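Local coordinates for protein UDP-L-Rhamnose Synthase (PDB 7JID) that makes UDP-L-rhamnose, probably as an NADP-dependent oxidoreductase that acts on a nucleotide-linked sugar in the giant virus Acanthamoeba polyphaga mimivirus, at residues K12-I15 against G16-S20; S229-D233 against I234-N238. All coordinates share one frame; numbering follows the deposited sequence.

Contact 1: residues K12-I15 against G16-S20; sequences KGWI and GSMVS. With NAP (NADP nicotinamide-adenine-dinucleotide phosphate), chain D.
Met18 lies alongside Trp14, one helical turn further on, and the two side chains point the same way. Met18 has two conformers; in one of them the methyl CE sits over a face of the indole, 4.0 Å from the centroid of the five-membered ring. There it makes a CH-pi contact close to the ring normal, while the sulfur approaches obliquely; the contact may therefore hold only part of the time. In this conformer the chain bends at its last torsion (chi3 -69°), which folds CE back over the ring. The indole edge serves the cofactor instead: NAP O1N lies in the ring plane, 3.5 Å from Trp14 CE3. On another side of the helix Ile15 and Val19 cross at a slant, their CG2 methyls 4.1 Å apart, and Ile15 CG1 packs against NAP O2N at 3.5 Å. Leu195 of helix 195-207 touches Trp14, Ile15 and Met18.

Gly13 is the N-cap residue of helix 14-25, and its carbonyl O receives Ser17 N at 2.9 Å. Ser17 OG stands beside its own backbone N (chi1 -70°), near this same oxygen and hydrogen-bonded to Asn11 O. Gly13 and Gly16 are the last two glycines of the Gly-x-x-Gly-x-x-Gly motif in the first beta-alpha-beta unit of the Rossmann fold. Trp14 N donates to NAP O1A at 2.9 Å and Ile15 N to NAP O2N at 2.8 Å, both nearly straight. Successive amides at the start of the helix thus grip one phosphate each, and the helix dipole would be expected to offset part of the charge of the pyrophosphate.

Contact 2: residues S229-D233 against I234-N238; sequences SLIRD and IHKPN
Ile231 O takes two backbone N-H groups, from His235 at 2.9 Å and from Lys236 at 3.0 Å, so helix 224-234 ends in a pi-turn, an i+5 bond beside the usual i+4 one. Lys236 N also has a weak bond to Arg232 O. One residue earlier, Ile234 N donates to Leu230 O at 2.8 Å. Pro237 has no N-H with which to carry the pattern on, and the chain leaves as a loop.

On the flank of this last turn Arg232 grips its neighbour Asp233 side-on, NE to OD1 at 2.9 Å and NH2 to OD2 at 3.1 Å. The carboxylate lies at the guanidinium edge, although OD1 is met from above the carboxylate plane. The arginine chain reaches it by bending at chi3 (62°), after its aliphatic CG has passed 3.3 Å from Lys236 O.

Packing takes over further out. Ile234 CG2 stands over the centre of the His235 ring, whose NE2 is hydrogen-bonded to Val285 O of helix 277-287. Leu230 CD2 meets Ile234 CD1 at 4.3 Å. Ile231 and Lys236 run side by side, with CG2 of the isoleucine 4.0 Å from CD of the lysine.

How the contacts relate
From the N terminus, the chain runs through strand 5-9 into contact 1, which closes the first turns of helix 14-25 before strand 29-32 completes the beta-alpha-beta unit. More than two hundred residues later, contact 2 finishes helix 224-234 and releases the loop to strand 242-243. Each is a local turn within one continuous stretch; they follow in series and neither nest nor cross. The centres of contact 1 and contact 2 are about 30 Å apart and their nearest atoms about 14 Å apart. Contact 1 joins the C-terminal end of the inner strand 5-9 of the six-stranded parallel sheet to helix 195-207, whereas contact 2, at the surface, joins helix 224-234 to helices 175-181 and 277-287.

Contact 1: residues K12-I15 against G16-S20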
ATOM      1  N   LYS A  12      19.128  -5.255  13.312  1.00 16.67           N
ATOM      2  CA  LYS A  12      18.995  -5.119  14.782  1.00 18.99           C
ATOM      3  C   LYS A  12      17.707  -5.770  15.257  1.00 15.92           C
ATOM      4  O   LYS A  12      17.475  -5.837  16.456  1.00 18.38           O
ATOM      5  CB  LYS A  12      18.971  -3.648  15.203  1.00 23.44           C
ATOM      6  CG  LYS A  12      20.193  -2.859  14.778  1.00 28.41           C
ATOM      7  CD  LYS A  12      21.491  -3.546  15.102  1.00 35.81           C
ATOM      8  CE  LYS A  12      22.458  -2.658  15.858  1.00 46.75           C
ATOM      9  NZ  LYS A  12      22.077  -2.551  17.289  1.00 53.55           N
ATOM     10  N   GLY A  13      16.867  -6.211  14.334  1.00 14.56           N
ATOM     11  CA  GLY A  13      15.603  -6.825  14.745  1.00 13.15           C
ATOM     12  C   GLY A  13      15.806  -8.248  15.233  1.00 12.71           C
ATOM     13  O   GLY A  13      16.930  -8.795  15.131  1.00 13.73           O
ATOM     14  N   TRP A  14      14.724  -8.884  15.693  1.00 12.70           N
ATOM     15  CA  TRP A  14      14.826 -10.265  16.221  1.00 12.39           C
ATOM     16  C   TRP A  14      15.369 -11.200  15.138  1.00 12.38           C
ATOM     17  O   TRP A  14      16.378 -11.888  15.380  1.00 13.77           O
ATOM     18  CB  TRP A  14      13.460 -10.676  16.766  1.00 13.81           C
ATOM     19  CG  TRP A  14      13.361 -12.081  17.236  1.00 14.57           C
ATOM     20  CD1 TRP A  14      14.143 -12.695  18.163  1.00 15.96           C
ATOM     21  CD2 TRP A  14      12.360 -13.028  16.843  1.00 14.32           C
ATOM     22  NE1 TRP A  14      13.716 -13.983  18.350  1.00 17.06           N
ATOM     23  CE2 TRP A  14      12.622 -14.219  17.556  1.00 15.19           C
ATOM     24  CE3 TRP A  14      11.295 -13.003  15.937  1.00 14.57           C
ATOM     25  CZ2 TRP A  14      11.837 -15.361  17.402  1.00 15.19           C
ATOM     26  CZ3 TRP A  14      10.513 -14.124  15.784  1.00 14.89           C
ATOM     27  CH2 TRP A  14      10.771 -15.282  16.522  1.00 14.98           C
ATOM     28  N   ILE A  15      14.669 -11.325  14.008  1.00 10.92           N
ATOM     29  CA  ILE A  15      15.085 -12.246  12.926  1.00 11.41           C
ATOM     30  C   ILE A  15      16.361 -11.736  12.276  1.00 11.43           C
ATOM     31  O   ILE A  15      17.219 -12.540  12.010  1.00 12.26           O
ATOM     32  CB  ILE A  15      13.950 -12.526  11.942  1.00 11.54           C
ATOM     33  CG1 ILE A  15      12.745 -13.086  12.705  1.00 12.07           C
ATOM     34  CG2 ILE A  15      14.434 -13.411  10.821  1.00 11.03           C
ATOM     35  CD1 ILE A  15      11.579 -13.437  11.803  1.00 12.17           C
ATOM     36  N   GLY A  16      16.450 -10.444  11.969  1.00 11.94           N
ATOM     37  CA  GLY A  16      17.646  -9.951  11.267  1.00 13.96           C
ATOM     38  C   GLY A  16      18.910 -10.180  12.063  1.00 14.17           C
ATOM     39  O   GLY A  16      19.924 -10.544  11.429  1.00 14.40           O
ATOM     40  N   SER A  17      18.872  -9.990  13.374  1.00 16.13           N
ATOM     41  CA  SER A  17      20.003 -10.281  14.292  1.00 17.19           C
ATOM     42  C   SER A  17      20.388 -11.756  14.162  1.00 17.57           C
ATOM     43  O   SER A  17      21.577 -12.071  14.090  1.00 18.18           O
ATOM     44  CB  SER A  17      19.681  -9.975  15.739  1.00 17.73           C
ATOM     45  OG  SER A  17      19.574  -8.587  15.971  1.00 24.32           O
ATOM     46  N   MET A  18      19.404 -12.652  14.135  1.00 17.89           N
ATOM     47  CA  MET A  18      19.658 -14.116  14.111  0.50 18.56           C
ATOM     48  C   MET A  18      20.318 -14.502  12.799  1.00 17.61           C
ATOM     49  O   MET A  18      21.289 -15.279  12.817  1.00 16.58           O
ATOM     50  CB  MET A  18      18.362 -14.914  14.244  0.50 20.35           C
ATOM     51  CG  MET A  18      18.132 -15.371  15.644  0.50 23.08           C
ATOM     52  SD  MET A  18      16.790 -16.551  15.619  0.50 28.50           S
ATOM     53  CE  MET A  18      15.452 -15.437  15.194  0.50 22.40           C
ATOM     54  N   VAL A  19      19.786 -13.989  11.700  1.00 15.57           N
ATOM     55  CA  VAL A  19      20.338 -14.288  10.361  1.00 16.03           C
ATOM     56  C   VAL A  19      21.761 -13.725  10.295  1.00 17.64           C
ATOM     57  O   VAL A  19      22.635 -14.416   9.784  1.00 18.48           O
ATOM     58  CB  VAL A  19      19.452 -13.720   9.250  1.00 15.55           C
ATOM     59  CG1 VAL A  19      20.070 -13.878   7.875  1.00 15.49           C
ATOM     60  CG2 VAL A  19      18.080 -14.366   9.265  1.00 15.63           C
ATOM     61  N   SER A  20      21.932 -12.464  10.686  1.00 17.61           N
ATOM     62  CA  SER A  20      23.250 -11.774  10.708  0.50 19.70           C
ATOM     63  C   SER A  20      24.284 -12.690  11.376  1.00 19.23           C
ATOM     64  O   SER A  20      25.358 -12.945  10.745  1.00 19.20           O
ATOM     65  CB  SER A  20      23.138 -10.443  11.412  0.50 20.48           C
ATOM     66  OG  SER A  20      24.367  -9.739  11.363  0.50 23.18           O
TER
HETATM   67  PA  NAP D 302      11.417  -6.902  14.832  1.00 15.50           P
HETATM   68  O1A NAP D 302      12.254  -7.485  15.947  1.00 16.57           O
HETATM   69  O2A NAP D 302      10.454  -5.800  15.151  1.00 18.01           O
HETATM   70  O5B NAP D 302      12.499  -6.450  13.768  1.00 14.51           O
HETATM   71  C5B NAP D 302      12.148  -5.553  12.714  1.00 14.48           C
HETATM   72  C4B NAP D 302      13.271  -4.615  12.300  1.00 14.67           C
HETATM   73  O4B NAP D 302      12.921  -3.868  11.143  1.00 15.00           O
HETATM   74  C3B NAP D 302      13.547  -3.643  13.439  1.00 15.63           C
HETATM   75  O3B NAP D 302      14.982  -3.724  13.608  1.00 15.53           O
HETATM   76  C2B NAP D 302      13.100  -2.311  12.851  1.00 14.92           C
HETATM   77  O2B NAP D 302      14.004  -1.321  13.238  1.00 17.56           O
HETATM   78  C1B NAP D 302      13.238  -2.504  11.342  1.00 13.56           C
HETATM   79  N9A NAP D 302      12.467  -1.649  10.460  1.00 12.99           N
HETATM   80  C8A NAP D 302      11.150  -1.509  10.427  1.00 10.96           C
HETATM   81  N7A NAP D 302      10.790  -0.671   9.452  1.00 10.32           N
HETATM   82  C5A NAP D 302      11.914  -0.256   8.855  1.00 10.79           C
HETATM   83  C6A NAP D 302      12.194   0.645   7.805  1.00 10.93           C
HETATM   84  N6A NAP D 302      11.198   1.254   7.205  1.00  9.79           N
HETATM   85  N1A NAP D 302      13.522   0.834   7.488  1.00  9.96           N
HETATM   86  C2A NAP D 302      14.481   0.160   8.138  1.00 11.74           C
HETATM   87  N3A NAP D 302      14.312  -0.701   9.154  1.00 11.74           N
HETATM   88  C4A NAP D 302      13.018  -0.926   9.508  1.00 10.91           C
HETATM   89  O3  NAP D 302      10.533  -7.965  14.005  1.00 16.90           O
HETATM   90  PN  NAP D 302      10.989  -9.440  13.500  1.00 15.32           P
HETATM   91  O1N NAP D 302       9.929 -10.296  14.173  1.00 17.55           O
HETATM   92  O2N NAP D 302      12.434  -9.710  13.490  1.00 16.32           O
HETATM   93  O5D NAP D 302      10.461  -9.373  12.008  1.00 20.82           O
HETATM   94  C5D NAP D 302      11.137  -9.052  10.801  1.00 25.98           C
HETATM   95  C4D NAP D 302      10.057  -8.691   9.737  1.00 22.82           C
HETATM   96  O4D NAP D 302      10.192  -9.585   8.678  1.00 29.74           O
HETATM   97  C3D NAP D 302       8.684  -8.927  10.331  1.00 24.84           C
HETATM   98  O3D NAP D 302       7.598  -8.390   9.486  1.00 32.04           O
HETATM   99  C2D NAP D 302       8.889 -10.458  10.412  1.00 24.44           C
HETATM  100  O2D NAP D 302       7.748 -11.307  10.604  1.00 22.24           O
HETATM  101  C1D NAP D 302       9.536 -10.788   9.093  1.00 23.23           C
HETATM  102  P2B NAP D 302      13.525  -0.042  14.046  1.00 20.22           P
HETATM  103  O1X NAP D 302      13.323  -0.409  15.452  1.00 23.70           O
HETATM  104  O2X NAP D 302      14.827   0.763  13.876  1.00 22.85           O
HETATM  105  O3X NAP D 302      12.295   0.645  13.442  1.00 18.78           O

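Contact 2: residues S229-D233 against I234-N238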
ATOM      1  N   SER A 229       0.793 -29.257  24.939  1.00 10.57           N
ATOM      2  CA  SER A 229       0.818 -30.696  25.357  1.00 11.26           C
ATOM      3  C   SER A 229       2.259 -31.261  25.310  1.00 13.36           C
ATOM      4  O   SER A 229       2.650 -32.004  26.236  1.00 12.97           O
ATOM      5  CB  SER A 229      -0.158 -31.510  24.566  1.00 11.32           C
ATOM      6  OG  SER A 229      -1.493 -31.139  24.851  1.00 11.62           O
ATOM      7  N   LEU A 230       3.073 -30.949  24.296  1.00 12.70           N
ATOM      8  CA  LEU A 230       4.487 -31.413  24.298  1.00 14.26           C
ATOM      9  C   LEU A 230       5.272 -30.794  25.442  1.00 15.15           C
ATOM     10  O   LEU A 230       6.076 -31.500  26.060  1.00 14.53           O
ATOM     11  CB  LEU A 230       5.142 -31.070  22.977  1.00 13.72           C
ATOM     12  CG  LEU A 230       4.722 -31.941  21.807  1.00 15.94           C
ATOM     13  CD1 LEU A 230       5.231 -31.341  20.511  1.00 17.53           C
ATOM     14  CD2 LEU A 230       5.237 -33.374  21.993  1.00 16.54           C
ATOM     15  N   ILE A 231       5.070 -29.508  25.709  1.00 13.91           N
ATOM     16  CA  ILE A 231       5.827 -28.852  26.805  1.00 14.34           C
ATOM     17  C   ILE A 231       5.430 -29.544  28.110  1.00 16.07           C
ATOM     18  O   ILE A 231       6.321 -29.870  28.908  1.00 16.77           O
ATOM     19  CB  ILE A 231       5.530 -27.349  26.812  1.00 14.78           C
ATOM     20  CG1 ILE A 231       6.138 -26.690  25.577  1.00 15.36           C
ATOM     21  CG2 ILE A 231       5.987 -26.742  28.119  1.00 14.45           C
ATOM     22  CD1 ILE A 231       5.672 -25.265  25.322  1.00 16.16           C
ATOM     23  N   ARG A 232       4.143 -29.815  28.278  1.00 14.89           N
ATOM     24  CA  ARG A 232       3.640 -30.475  29.499  1.00 15.27           C
ATOM     25  C   ARG A 232       4.259 -31.873  29.615  1.00 15.90           C
ATOM     26  O   ARG A 232       4.827 -32.208  30.686  1.00 16.38           O
ATOM     27  CB  ARG A 232       2.123 -30.595  29.467  1.00 15.02           C
ATOM     28  CG  ARG A 232       1.499 -31.302  30.667  1.00 14.41           C
ATOM     29  CD  ARG A 232       0.037 -31.623  30.400  1.00 15.06           C
ATOM     30  NE  ARG A 232      -0.048 -32.530  29.272  1.00 17.70           N
ATOM     31  CZ  ARG A 232      -1.044 -32.616  28.411  1.00 15.91           C
ATOM     32  NH1 ARG A 232      -2.093 -31.811  28.487  1.00 18.18           N
ATOM     33  NH2 ARG A 232      -0.949 -33.482  27.416  1.00 17.40           N
ATOM     34  N   ASP A 233       4.161 -32.648  28.543  1.00 15.44           N
ATOM     35  CA  ASP A 233       4.498 -34.095  28.544  1.00 17.16           C
ATOM     36  C   ASP A 233       6.012 -34.324  28.531  1.00 17.50           C
ATOM     37  O   ASP A 233       6.422 -35.408  28.992  1.00 21.60           O
ATOM     38  CB  ASP A 233       3.813 -34.789  27.376  1.00 16.16           C
ATOM     39  CG  ASP A 233       2.313 -34.828  27.547  1.00 18.11           C
ATOM     40  OD1 ASP A 233       1.848 -34.677  28.684  1.00 20.54           O
ATOM     41  OD2 ASP A 233       1.618 -35.059  26.561  1.00 20.67           O
ATOM     42  N   ILE A 234       6.818 -33.383  28.055  1.00 16.93           N
ATOM     43  CA  ILE A 234       8.305 -33.495  28.044  1.00 18.27           C
ATOM     44  C   ILE A 234       8.880 -32.884  29.333  1.00 21.02           C
ATOM     45  O   ILE A 234       9.757 -33.542  29.952  1.00 19.96           O
ATOM     46  CB  ILE A 234       8.923 -32.938  26.755  1.00 19.05           C
ATOM     47  CG1 ILE A 234       8.483 -33.741  25.534  1.00 19.26           C
ATOM     48  CG2 ILE A 234      10.446 -32.908  26.833  1.00 19.16           C
ATOM     49  CD1 ILE A 234       8.866 -33.091  24.252  1.00 19.01           C
ATOM     50  N   HIS A 235       8.417 -31.712  29.759  1.00 19.15           N
ATOM     51  CA  HIS A 235       9.083 -30.933  30.838  1.00 19.89           C
ATOM     52  C   HIS A 235       8.198 -30.624  32.048  1.00 21.17           C
ATOM     53  O   HIS A 235       8.755 -30.565  33.173  1.00 23.10           O
ATOM     54  CB  HIS A 235       9.561 -29.605  30.281  1.00 20.86           C
ATOM     55  CG  HIS A 235      10.642 -29.731  29.274  1.00 20.51           C
ATOM     56  ND1 HIS A 235      11.877 -30.288  29.564  1.00 20.63           N
ATOM     57  CD2 HIS A 235      10.670 -29.379  27.974  1.00 20.90           C
ATOM     58  CE1 HIS A 235      12.635 -30.255  28.489  1.00 21.97           C
ATOM     59  NE2 HIS A 235      11.916 -29.673  27.492  1.00 20.80           N
ATOM     60  N   LYS A 236       6.937 -30.277  31.837  1.00 20.50           N
ATOM     61  CA  LYS A 236       6.100 -29.557  32.838  1.00 20.07           C
ATOM     62  C   LYS A 236       4.800 -30.304  33.096  1.00 20.59           C
ATOM     63  O   LYS A 236       3.732 -29.935  32.617  1.00 18.34           O
ATOM     64  CB  LYS A 236       5.837 -28.128  32.369  1.00 21.66           C
ATOM     65  CG  LYS A 236       7.065 -27.240  32.310  1.00 23.01           C
ATOM     66  CD  LYS A 236       6.703 -25.820  31.976  1.00 26.00           C
ATOM     67  CE  LYS A 236       7.905 -24.910  31.938  1.00 30.23           C
ATOM     68  NZ  LYS A 236       8.452 -24.669  33.291  1.00 31.26           N
ATOM     69  N   PRO A 237       4.826 -31.388  33.904  1.00 19.57           N
ATOM     70  CA  PRO A 237       3.633 -32.198  34.114  1.00 20.07           C
ATOM     71  C   PRO A 237       2.454 -31.460  34.770  1.00 20.17           C
ATOM     72  O   PRO A 237       1.335 -31.845  34.545  1.00 21.45           O
ATOM     73  CB  PRO A 237       4.128 -33.326  35.051  1.00 21.81           C
ATOM     74  CG  PRO A 237       5.386 -32.788  35.685  1.00 22.29           C
ATOM     75  CD  PRO A 237       5.994 -31.842  34.671  1.00 21.64           C
ATOM     76  N   ASN A 238       2.745 -30.356  35.448  1.00 22.97           N
ATOM     77  CA  ASN A 238       1.754 -29.500  36.150  1.00 24.04           C
ATOM     78  C   ASN A 238       1.054 -28.581  35.128  1.00 22.05           C
ATOM     79  O   ASN A 238      -0.009 -28.023  35.474  1.00 23.67           O
ATOM     80  CB  ASN A 238       2.418 -28.705  37.290  1.00 25.00           C
ATOM     81  CG  ASN A 238       2.913 -29.563  38.440  1.00 24.32           C
ATOM     82  OD1 ASN A 238       4.121 -29.624  38.714  1.00 25.10           O
ATOM     83  ND2 ASN A 238       1.980 -30.209  39.115  1.00 22.57           N
TER